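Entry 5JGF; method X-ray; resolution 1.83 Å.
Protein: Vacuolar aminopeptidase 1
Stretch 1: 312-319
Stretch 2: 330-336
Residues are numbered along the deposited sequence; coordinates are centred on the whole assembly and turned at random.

Stretch 1 312-319: LLESVVER
Stretch 2 (330-336) DLHTVWA

How are the two backbones arranged? Residues 312-319 are helical throughout, with phi near -60° and psi from -37° to -53°, and 331-336 form a second helix of the same chain. Their N-to-C directions differ by 121° and their axes approach to 11.4 Å, so the helices cross obliquely. The register is set where Glu318 CA lies 7.2 Å from Leu331 CA. Typical rungs are Val317 N to Leu313 O at 3.1 Å and Trp335 N to Leu331 O at 3.0 Å.

What starts the second helix? Asp330 (phi/psi -84/98°, chi1 t) is its N-cap. Its OD1 accepts weak bonds from His332 N at 3.1 Å and Thr333 N at 3.5 Å, capping amides at the first turn; Thr333 N also makes a weak bond to Asp330 O at 3.0 Å. Thr333 OG1, with chi1 m, donates to Asp330 OD2 at 2.5 Å.

Which apolar side chains meet? Val317 (chi1 t) points toward the second helix. Its CG2 lies 3.6 Å from Trp335 CZ2, and its CG1, also 4.0 Å from Trp335 CZ2, is 4.1 Å from Val334 CG1 and 4.3 Å from Leu331 CD2. Trp335 (chi1 -70°, chi2 119°) leaves its backbone sideways, yet its indole reaches back to the first helix, where CH2 meets Leu313 CG at 3.8 Å. Leu313 is t,p, Leu331 m,t and Val334 t. Glu318, extended with chi1 and chi2 both t, adds its aliphatic base: CB is 3.9 Å from Leu331 CD1.

Does any polar link join the helices? No direct hydrogen bond crosses, but one water bridges them. It accepts from Trp335 NE1 at 3.0 Å and donates to Glu314 O, also at 3.0 Å. The indole nitrogen is thus satisfied beside a largely apolar contact that buries 280 Å² in total.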

ATOM      1  N   LEU D 312       7.242 -22.993  47.116  1.00 16.00           N
ATOM      2  CA  LEU D 312       7.964 -24.037  47.843  1.00 17.38           C
ATOM      3  C   LEU D 312       8.945 -23.429  48.851  1.00 17.51           C
ATOM      4  O   LEU D 312       9.130 -23.963  49.946  1.00 16.65           O
ATOM      5  CB  LEU D 312       8.713 -24.958  46.876  1.00 16.31           C
ATOM      6  CG  LEU D 312       9.511 -26.084  47.552  1.00 17.06           C
ATOM      7  CD1 LEU D 312       8.563 -26.966  48.373  1.00 16.68           C
ATOM      8  CD2 LEU D 312      10.239 -26.910  46.500  1.00 16.80           C
ATOM      9  N   LEU D 313       9.571 -22.313  48.482  1.00 15.88           N
ATOM     10  CA  LEU D 313      10.521 -21.647  49.370  1.00 17.04           C
ATOM     11  C   LEU D 313       9.847 -21.231  50.670  1.00 17.61           C
ATOM     12  O   LEU D 313      10.328 -21.548  51.761  1.00 15.89           O
ATOM     13  CB  LEU D 313      11.105 -20.406  48.693  1.00 16.14           C
ATOM     14  CG  LEU D 313      11.944 -19.494  49.595  1.00 15.69           C
ATOM     15  CD1 LEU D 313      13.206 -20.213  50.040  1.00 14.62           C
ATOM     16  CD2 LEU D 313      12.296 -18.220  48.840  1.00 17.34           C
ATOM     17  N   GLU D 314       8.735 -20.511  50.540  1.00 16.61           N
ATOM     18  CA  GLU D 314       7.980 -20.041  51.692  1.00 17.50           C
ATOM     19  C   GLU D 314       7.522 -21.223  52.543  1.00 18.17           C
ATOM     20  O   GLU D 314       7.523 -21.154  53.774  1.00 17.72           O
ATOM     21  CB  GLU D 314       6.758 -19.230  51.232  1.00 17.35           C
ATOM     22  CG  GLU D 314       7.081 -17.971  50.415  1.00 20.55           C
ATOM     23  CD  GLU D 314       7.118 -18.218  48.909  1.00 20.25           C
ATOM     24  OE1 GLU D 314       8.028 -18.919  48.428  1.00 17.61           O
ATOM     25  OE2 GLU D 314       6.226 -17.705  48.201  1.00 22.71           O
ATOM     26  N   SER D 315       7.132 -22.306  51.881  1.00 18.26           N
ATOM     27  CA  SER D 315       6.678 -23.504  52.579  1.00 19.74           C
ATOM     28  C   SER D 315       7.800 -24.113  53.415  1.00 18.85           C
ATOM     29  O   SER D 315       7.604 -24.445  54.584  1.00 18.15           O
ATOM     30  CB  SER D 315       6.174 -24.542  51.576  1.00 20.30           C
ATOM     31  OG  SER D 315       5.843 -25.753  52.236  1.00 25.19           O
ATOM     32  N   VAL D 316       8.967 -24.262  52.803  1.00 17.21           N
ATOM     33  CA  VAL D 316      10.130 -24.825  53.478  1.00 17.39           C
ATOM     34  C   VAL D 316      10.476 -24.028  54.732  1.00 18.68           C
ATOM     35  O   VAL D 316      10.700 -24.602  55.798  1.00 17.90           O
ATOM     36  CB  VAL D 316      11.359 -24.850  52.535  1.00 16.77           C
ATOM     37  CG1 VAL D 316      12.633 -25.128  53.330  1.00 17.89           C
ATOM     38  CG2 VAL D 316      11.164 -25.914  51.464  1.00 17.79           C
ATOM     39  N   VAL D 317      10.512 -22.706  54.606  1.00 15.87           N
ATOM     40  CA  VAL D 317      10.845 -21.857  55.743  1.00 16.93           C
ATOM     41  C   VAL D 317       9.788 -21.911  56.847  1.00 19.14           C
ATOM     42  O   VAL D 317      10.131 -21.928  58.032  1.00 18.10           O
ATOM     43  CB  VAL D 317      11.063 -20.393  55.300  1.00 17.05           C
ATOM     44  CG1 VAL D 317      11.274 -19.498  56.513  1.00 18.36           C
ATOM     45  CG2 VAL D 317      12.283 -20.312  54.388  1.00 16.96           C
ATOM     46  N   GLU D 318       8.511 -21.945  56.473  1.00 16.95           N
ATOM     47  CA  GLU D 318       7.455 -22.010  57.479  1.00 19.23           C
ATOM     48  C   GLU D 318       7.430 -23.367  58.177  1.00 18.58           C
ATOM     49  O   GLU D 318       7.388 -23.432  59.407  1.00 19.39           O
ATOM     50  CB  GLU D 318       6.082 -21.722  56.860  1.00 19.76           C
ATOM     51  CG  GLU D 318       4.916 -22.037  57.800  1.00 24.35           C
ATOM     52  CD  GLU D 318       3.607 -21.391  57.378  1.00 28.24           C
ATOM     53  OE1 GLU D 318       3.391 -21.202  56.163  1.00 29.63           O
ATOM     54  OE2 GLU D 318       2.784 -21.084  58.267  1.00 29.64           O
ATOM     55  N   ARG D 319       7.462 -24.444  57.398  1.00 17.42           N
ATOM     56  CA  ARG D 319       7.435 -25.793  57.960  1.00 19.08           C
ATOM     57  C   ARG D 319       8.655 -26.060  58.838  1.00 19.97           C
ATOM     58  O   ARG D 319       8.542 -26.656  59.913  1.00 20.28           O
ATOM     59  CB  ARG D 319       7.379 -26.834  56.838  1.00 17.63           C
ATOM     60  CG  ARG D 319       6.155 -26.708  55.949  1.00 17.93           C
ATOM     61  CD  ARG D 319       6.156 -27.717  54.811  1.00 19.80           C
ATOM     62  NE  ARG D 319       5.992 -29.087  55.286  1.00 20.38           N
ATOM     63  CZ  ARG D 319       5.471 -30.069  54.560  1.00 22.21           C
ATOM     64  NH1 ARG D 319       5.056 -29.837  53.320  1.00 21.57           N
ATOM     65  NH2 ARG D 319       5.359 -31.286  55.075  1.00 22.50           N
ATOM     66  N   ASP D 330       8.170 -15.621  64.136  1.00 25.94           N
ATOM     67  CA  ASP D 330       7.560 -14.531  63.383  1.00 25.09           C
ATOM     68  C   ASP D 330       8.144 -14.522  61.971  1.00 23.97           C
ATOM     69  O   ASP D 330       9.228 -13.989  61.748  1.00 23.64           O
ATOM     70  CB  ASP D 330       7.851 -13.203  64.091  1.00 26.28           C
ATOM     71  CG  ASP D 330       7.276 -12.001  63.362  1.00 28.63           C
ATOM     72  OD1 ASP D 330       6.543 -12.181  62.367  1.00 25.99           O
ATOM     73  OD2 ASP D 330       7.558 -10.866  63.798  1.00 31.29           O
ATOM     74  N   LEU D 331       7.419 -15.115  61.028  1.00 22.96           N
ATOM     75  CA  LEU D 331       7.867 -15.198  59.640  1.00 22.51           C
ATOM     76  C   LEU D 331       8.066 -13.839  58.972  1.00 21.14           C
ATOM     77  O   LEU D 331       8.853 -13.714  58.031  1.00 19.75           O
ATOM     78  CB  LEU D 331       6.881 -16.040  58.827  1.00 23.43           C
ATOM     79  CG  LEU D 331       6.765 -17.508  59.253  1.00 25.11           C
ATOM     80  CD1 LEU D 331       5.649 -18.186  58.470  1.00 26.95           C
ATOM     81  CD2 LEU D 331       8.092 -18.215  59.026  1.00 26.54           C
ATOM     82  N   HIS D 332       7.352 -12.823  59.444  1.00 21.01           N
ATOM     83  CA  HIS D 332       7.501 -11.493  58.869  1.00 21.57           C
ATOM     84  C   HIS D 332       8.870 -10.958  59.255  1.00 21.47           C
ATOM     85  O   HIS D 332       9.541 -10.299  58.461  1.00 20.18           O
ATOM     86  CB  HIS D 332       6.392 -10.569  59.372  1.00 24.20           C
ATOM     87  CG  HIS D 332       5.030 -10.955  58.887  1.00 26.34           C
ATOM     88  ND1 HIS D 332       4.667 -10.881  57.559  1.00 29.64           N
ATOM     89  CD2 HIS D 332       3.956 -11.450  59.544  1.00 27.54           C
ATOM     90  CE1 HIS D 332       3.427 -11.315  57.420  1.00 29.73           C
ATOM     91  NE2 HIS D 332       2.973 -11.666  58.609  1.00 29.20           N
ATOM     92  N   THR D 333       9.290 -11.253  60.480  1.00 20.03           N
ATOM     93  CA  THR D 333      10.597 -10.818  60.947  1.00 19.07           C
ATOM     94  C   THR D 333      11.674 -11.588  60.192  1.00 17.79           C
ATOM     95  O   THR D 333      12.713 -11.034  59.841  1.00 16.69           O
ATOM     96  CB  THR D 333      10.757 -11.062  62.462  1.00 21.20           C
ATOM     97  OG1 THR D 333       9.899 -10.164  63.173  1.00 23.56           O
ATOM     98  CG2 THR D 333      12.198 -10.835  62.895  1.00 20.64           C
ATOM     99  N   VAL D 334      11.411 -12.867  59.938  1.00 15.81           N
ATOM    100  CA  VAL D 334      12.352 -13.714  59.215  1.00 16.61           C
ATOM    101  C   VAL D 334      12.661 -13.136  57.833  1.00 15.88           C
ATOM    102  O   VAL D 334      13.815 -12.894  57.490  1.00 15.10           O
ATOM    103  CB  VAL D 334      11.791 -15.141  59.034  1.00 15.39           C
ATOM    104  CG1 VAL D 334      12.702 -15.954  58.109  1.00 15.30           C
ATOM    105  CG2 VAL D 334      11.662 -15.826  60.395  1.00 16.73           C
ATOM    106  N   TRP D 335      11.618 -12.906  57.044  1.00 15.55           N
ATOM    107  CA  TRP D 335      11.807 -12.379  55.700  1.00 15.88           C
ATOM    108  C   TRP D 335      12.335 -10.952  55.668  1.00 16.39           C
ATOM    109  O   TRP D 335      13.107 -10.596  54.777  1.00 14.31           O
ATOM    110  CB  TRP D 335      10.500 -12.505  54.911  1.00 16.47           C
ATOM    111  CG  TRP D 335      10.181 -13.943  54.604  1.00 18.34           C
ATOM    112  CD1 TRP D 335       9.082 -14.648  55.004  1.00 17.37           C
ATOM    113  CD2 TRP D 335      11.001 -14.859  53.866  1.00 18.17           C
ATOM    114  NE1 TRP D 335       9.169 -15.948  54.565  1.00 17.50           N
ATOM    115  CE2 TRP D 335      10.337 -16.106  53.865  1.00 19.64           C
ATOM    116  CE3 TRP D 335      12.234 -14.749  53.208  1.00 18.72           C
ATOM    117  CZ2 TRP D 335      10.865 -17.237  53.231  1.00 19.18           C
ATOM    118  CZ3 TRP D 335      12.759 -15.873  52.575  1.00 20.41           C
ATOM    119  CH2 TRP D 335      12.073 -17.101  52.594  1.00 19.73           C
ATOM    120  N   ALA D 336      11.946 -10.136  56.644  1.00 15.44           N
ATOM    121  CA  ALA D 336      12.425  -8.761  56.686  1.00 16.50           C
ATOM    122  C   ALA D 336      13.945  -8.754  56.836  1.00 17.07           C
ATOM    123  O   ALA D 336      14.616  -7.816  56.405  1.00 17.13           O
ATOM    124  CB  ALA D 336      11.774  -8.005  57.841  1.00 16.97           C
TER
HETATM  125  O   HOH W   1       7.560 -18.399  55.039  1.00 28.55           O